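Local structure of 4-hydroxy-3-methylbut-2-enyl diphosphate reductase (Aquifex aeolicus, 3DNF) at residues D67-R72 with L89-A94; E209-I214 with V255-I260. The protein catalyses the last step of the non-mevalonate isoprenoid pathway, reducing 4-hydroxy-3-methylbut-2-enyl diphosphate to isopentenyl and dimethylallyl diphosphate at an iron-sulfur cluster. All coordinates share one frame; numbering follows the deposited sequence. Where two conformers were deposited one is given.

Overall arrangement
Both contacts pair neighbouring strands of parallel four-stranded sheets, but the sheets are different ones of the three in this trilobal chain. Contact 1 joins an inner strand to an outermost one; contact 2 joins the two inner strands of its sheet. Their centres lie about 41 Å apart on opposite sides of the chain's centre, and their nearest atoms, about 25 Å apart, do not touch. Contact 1 leads toward the active site: in one of its two conformers the Arg72 side chain comes about 9 Å from the bound three-iron, four-sulfur cluster and about 3 Å from the side chain of His74, a predicted substrate-binding residue. Contact 2 lies away from these sites.

Contact 1 of 2, residues D67-R72 with L89-A94; sequences DTVIIR and LKVIDA
Thr68 to Ile71 pair in parallel with Lys90 to Asp93 as the two strands of a beta-alpha-beta unit whose connecting helix is 78-86. Backbone bonds alternate between the strands: Lys90 N to Asp67 O, Val69 N to Lys90 O, Ile92 N to Val69 O and Ile71 N to Ile92 O, with a weak one from Ala94 N to Ile71 O at the end.

Packing is tight on the face of Thr68, Ile70 and Ile92, where helix 14-26 lies against Ile70, Ile92 and Ala94. Thr68 CG2, anti to its backbone N, sits 3.5 Å from Ile92 CG1. Ile70 and Ile92 lie side by side, with Ile70 CG1 3.9 Å from Ile92 CB. Ile70 CG2 meets Ala94 CB at 3.8 Å.

On the other face, in one of its two conformers, Val69 lays CG2 3.9 Å from Val91 CG2 and also touches Leu89 CD1. Ile71 reaches across to the neighbouring strand, two residues back from its own partner Asp93, its CD1 3.8 Å from Val91 CG1, while helix 78-86 adds Leu84 against Leu89 and Val91. An alanine in place of Ile71 would probably cost Val91 CG1 its contact with the CD1 and CG1 of the isoleucine and thin the packing that its CG2 and CD1 provide beside Asp93 OD1.

The looser part is the solvent side of the outer strand, carried by the partly exposed Lys90 and Asp93. Lys90 starts alongside Thr68, but a bend at chi3 (-77°) turns CE off the line of the chain, and NZ bonds to Glu29 O; Thr68 OG1 has its own partner in Ser30. Asp93 OD1 is held by Thr95 OG1, and the same oxygen rests 3.8 Å from Ile71 CB.

Contact 2 of 2, residues E209-I214 with V255-I260; sequences EVDVMI and VKRVGI
Strands 212-214 and 257-260 run parallel, their axes 4.6 Å apart at closest approach and inclined by 23°, with Gly259 N bonded to Val212 O at 2.8 Å and Ile214 N to Gly259 O at 2.7 Å. They are the central pair of a parallel sheet, flanked by strands 3-6 and 238-241.

Gly259 is where the side chains of Val210 and Met213 close in. Met213, bent at chi2, brings SD to 3.7 Å from Gly259 CA, and Val210 CG2 lies 3.8 Å from Gly259 N; a CB on the glycine would clash with that sulfur. On the opposite face Val212 CG1, set between its backbone N and carbonyl carbon (chi1 41°), meets Val258 CG2, the two side chains pointing the same way. The Val255 side chain crosses that of Val212 at about a right angle, CG1 of Val255 lying 3.8 Å from CG1 of Val212. Helix 268-281 covers this face, with Ile278 against Val258, Ile214 and Ile260.

Ahead of the strand, Asp211 takes over the pairing. Its N donates to Arg257 O, and its OD2 accepts Lys256 N at 2.9 Å on the anti side, 23° out of the carboxylate plane, together with a weak bond from Arg257 N. Val210 CA lies at the edge of the Arg257 guanidinium, near its plane.

A single carboxylate oxygen thus receives two successive backbone N-H groups where the strand begins, the second only weakly, and the positive charges of Lys256 and Arg257, close by but not in a salt bridge, would probably help stabilise the ionised form of Asp211.

Contact 1 of 2, residues D67-R72 with L89-A94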
# COMPACT_ATOMS: atom_id res chain seq x y z
N ASP B 67 -30.95 -2.43 34.97
CA ASP B 67 -29.72 -1.64 35.10
C ASP B 67 -29.27 -1.04 33.74
O ASP B 67 -29.70 -1.48 32.68
CB ASP B 67 -28.55 -2.42 35.74
CG ASP B 67 -28.76 -2.71 37.23
OD1 ASP B 67 -29.64 -2.07 37.90
OD2 ASP B 67 -28.03 -3.58 37.75
N THR B 68 -28.41 -0.02 33.80
CA THR B 68 -27.92 0.62 32.56
C THR B 68 -26.49 0.12 32.36
O THR B 68 -25.72 0.04 33.32
CB THR B 68 -27.90 2.15 32.69
OG1 THR B 68 -29.24 2.63 32.74
CG2 THR B 68 -27.17 2.82 31.47
N VAL B 69 -26.16 -0.30 31.13
CA VAL B 69 -24.76 -0.59 30.84
C VAL B 69 -24.30 0.26 29.65
O VAL B 69 -25.03 0.45 28.67
CB VAL B 69 -24.47 -2.10 30.55
CG1 VAL B 69 -24.62 -2.94 31.84
CG2 VAL B 69 -25.40 -2.55 29.47
N ILE B 70 -23.10 0.83 29.81
CA ILE B 70 -22.49 1.71 28.80
C ILE B 70 -21.36 1.01 28.05
O ILE B 70 -20.33 0.58 28.64
CB ILE B 70 -22.02 3.05 29.41
CG1 ILE B 70 -23.22 3.75 30.11
CG2 ILE B 70 -21.39 3.97 28.33
CD1 ILE B 70 -22.81 4.54 31.32
N ILE B 71 -21.57 0.85 26.75
CA ILE B 71 -20.52 0.22 25.87
C ILE B 71 -19.38 1.24 25.74
O ILE B 71 -19.64 2.39 25.43
CB ILE B 71 -21.09 -0.12 24.50
CG1 ILE B 71 -22.25 -1.15 24.66
CG2 ILE B 71 -19.95 -0.63 23.52
CD1 ILE B 71 -22.92 -1.56 23.36
N ARG B 72 -18.12 0.79 25.93
CA ARG B 72 -17.01 1.72 25.89
C ARG B 72 -16.70 2.16 24.46
O ARG B 72 -17.22 1.57 23.49
CB ARG B 72 -15.76 1.12 26.56
CG ARG B 72 -15.97 0.73 28.05
CD ARG B 72 -14.67 0.34 28.69
NE ARG B 72 -14.06 -0.85 28.10
CZ ARG B 72 -13.14 -1.59 28.71
NH1 ARG B 72 -12.76 -1.31 29.94
NH2 ARG B 72 -12.62 -2.66 28.10
N LEU B 89 -31.34 -5.04 29.94
CA LEU B 89 -30.55 -3.92 30.36
C LEU B 89 -30.82 -2.72 29.46
O LEU B 89 -31.05 -2.89 28.25
CB LEU B 89 -29.08 -4.32 30.31
CG LEU B 89 -28.61 -5.51 31.14
CD1 LEU B 89 -27.18 -5.92 30.72
CD2 LEU B 89 -28.67 -5.17 32.62
N LYS B 90 -30.80 -1.51 30.02
CA LYS B 90 -30.73 -0.31 29.20
C LYS B 90 -29.29 -0.12 28.69
O LYS B 90 -28.38 0.14 29.48
CB LYS B 90 -31.19 0.93 29.99
CG LYS B 90 -31.01 2.24 29.24
CD LYS B 90 -31.55 3.44 30.04
CE LYS B 90 -33.09 3.46 29.93
NZ LYS B 90 -33.68 4.67 30.57
N VAL B 91 -29.12 -0.27 27.38
CA VAL B 91 -27.81 -0.31 26.76
C VAL B 91 -27.57 1.03 26.11
O VAL B 91 -28.32 1.45 25.20
CB VAL B 91 -27.66 -1.47 25.73
CG1 VAL B 91 -26.25 -1.38 25.08
CG2 VAL B 91 -27.87 -2.84 26.44
N ILE B 92 -26.57 1.73 26.62
CA ILE B 92 -26.10 2.98 26.03
C ILE B 92 -24.85 2.72 25.19
O ILE B 92 -23.81 2.30 25.71
CB ILE B 92 -25.75 4.02 27.10
CG1 ILE B 92 -26.83 4.10 28.21
CG2 ILE B 92 -25.40 5.40 26.46
CD1 ILE B 92 -27.83 5.18 28.12
N ASP B 93 -24.95 3.01 23.90
CA ASP B 93 -23.84 2.71 23.01
C ASP B 93 -22.94 3.92 22.91
O ASP B 93 -23.26 4.84 22.16
CB ASP B 93 -24.29 2.30 21.62
CG ASP B 93 -23.13 1.84 20.74
OD1 ASP B 93 -22.00 1.73 21.27
OD2 ASP B 93 -23.38 1.49 19.57
N ALA B 94 -21.78 3.87 23.58
CA ALA B 94 -20.83 4.97 23.52
C ALA B 94 -19.59 4.60 22.67
O ALA B 94 -18.56 5.23 22.77
CB ALA B 94 -20.40 5.42 24.92

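Contact 2 of 2, residues E209-I214 with V255-I260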
# COMPACT_ATOMS: atom_id res chain seq x y z
N GLU B 209 8.11 27.31 21.94
CA GLU B 209 7.45 28.61 22.04
C GLU B 209 7.16 28.98 23.50
O GLU B 209 6.48 29.97 23.78
CB GLU B 209 6.15 28.52 21.24
CG GLU B 209 5.61 29.82 20.66
CD GLU B 209 4.39 29.58 19.76
OE1 GLU B 209 4.31 30.26 18.70
OE2 GLU B 209 3.54 28.72 20.09
N VAL B 210 7.67 28.17 24.43
CA VAL B 210 7.49 28.35 25.88
C VAL B 210 8.79 28.04 26.63
O VAL B 210 9.69 27.39 26.09
CB VAL B 210 6.32 27.47 26.48
CG1 VAL B 210 4.96 27.82 25.87
CG2 VAL B 210 6.62 25.97 26.33
N ASP B 211 8.89 28.49 27.88
CA ASP B 211 10.06 28.20 28.71
C ASP B 211 10.08 26.78 29.27
O ASP B 211 11.10 26.10 29.21
CB ASP B 211 10.19 29.23 29.83
CG ASP B 211 10.63 30.61 29.28
OD1 ASP B 211 11.76 30.57 28.50
OD2 ASP B 211 9.83 31.72 29.61
N VAL B 212 8.95 26.34 29.82
CA VAL B 212 8.84 25.00 30.38
C VAL B 212 7.64 24.30 29.77
O VAL B 212 6.60 24.93 29.57
CB VAL B 212 8.73 24.99 31.93
CG1 VAL B 212 7.81 26.11 32.42
CG2 VAL B 212 8.24 23.64 32.47
N MET B 213 7.83 23.02 29.47
CA MET B 213 6.77 22.14 29.01
C MET B 213 6.42 21.13 30.10
O MET B 213 7.30 20.46 30.64
CB MET B 213 7.22 21.41 27.73
CG MET B 213 6.94 22.17 26.44
SD MET B 213 5.17 22.55 26.21
CE MET B 213 4.43 20.94 25.88
N ILE B 214 5.13 21.06 30.43
CA ILE B 214 4.58 20.03 31.33
C ILE B 214 3.74 19.03 30.55
O ILE B 214 2.79 19.41 29.86
CB ILE B 214 3.72 20.65 32.47
CG1 ILE B 214 4.48 21.74 33.24
CG2 ILE B 214 3.17 19.55 33.41
CD1 ILE B 214 5.82 21.30 33.88
N VAL B 255 10.29 32.15 34.82
CA VAL B 255 9.56 31.70 33.62
C VAL B 255 8.54 32.75 33.18
O VAL B 255 7.97 33.46 34.02
CB VAL B 255 8.87 30.33 33.88
CG1 VAL B 255 8.05 29.89 32.68
CG2 VAL B 255 9.89 29.27 34.23
N LYS B 256 8.32 32.86 31.87
CA LYS B 256 7.30 33.76 31.33
C LYS B 256 6.13 32.98 30.74
O LYS B 256 4.97 33.25 31.06
CB LYS B 256 7.90 34.68 30.27
CG LYS B 256 7.01 35.86 29.91
CD LYS B 256 7.51 36.57 28.65
CE LYS B 256 7.00 35.85 27.40
NZ LYS B 256 7.52 36.50 26.16
N ARG B 257 6.44 32.02 29.87
CA ARG B 257 5.41 31.15 29.29
C ARG B 257 5.58 29.69 29.73
O ARG B 257 6.68 29.13 29.64
CB ARG B 257 5.43 31.21 27.77
CG ARG B 257 5.08 32.55 27.15
CD ARG B 257 5.53 32.56 25.69
NE ARG B 257 6.82 31.89 25.54
CZ ARG B 257 7.97 32.49 25.22
NH1 ARG B 257 8.01 33.79 24.99
NH2 ARG B 257 9.08 31.77 25.12
N VAL B 258 4.49 29.10 30.21
CA VAL B 258 4.43 27.66 30.53
C VAL B 258 3.49 26.94 29.57
O VAL B 258 2.36 27.38 29.35
CB VAL B 258 3.93 27.39 31.97
CG1 VAL B 258 3.97 25.88 32.30
CG2 VAL B 258 4.73 28.20 32.99
N GLY B 259 3.97 25.84 29.00
CA GLY B 259 3.12 24.96 28.19
C GLY B 259 2.69 23.70 28.92
O GLY B 259 3.47 23.08 29.65
N ILE B 260 1.42 23.32 28.74
CA ILE B 260 0.89 22.09 29.32
C ILE B 260 0.22 21.24 28.25
O ILE B 260 -0.63 21.73 27.47
CB ILE B 260 -0.17 22.34 30.44
CG1 ILE B 260 0.41 23.18 31.58
CG2 ILE B 260 -0.72 21.02 30.98
CD1 ILE B 260 -0.63 23.59 32.62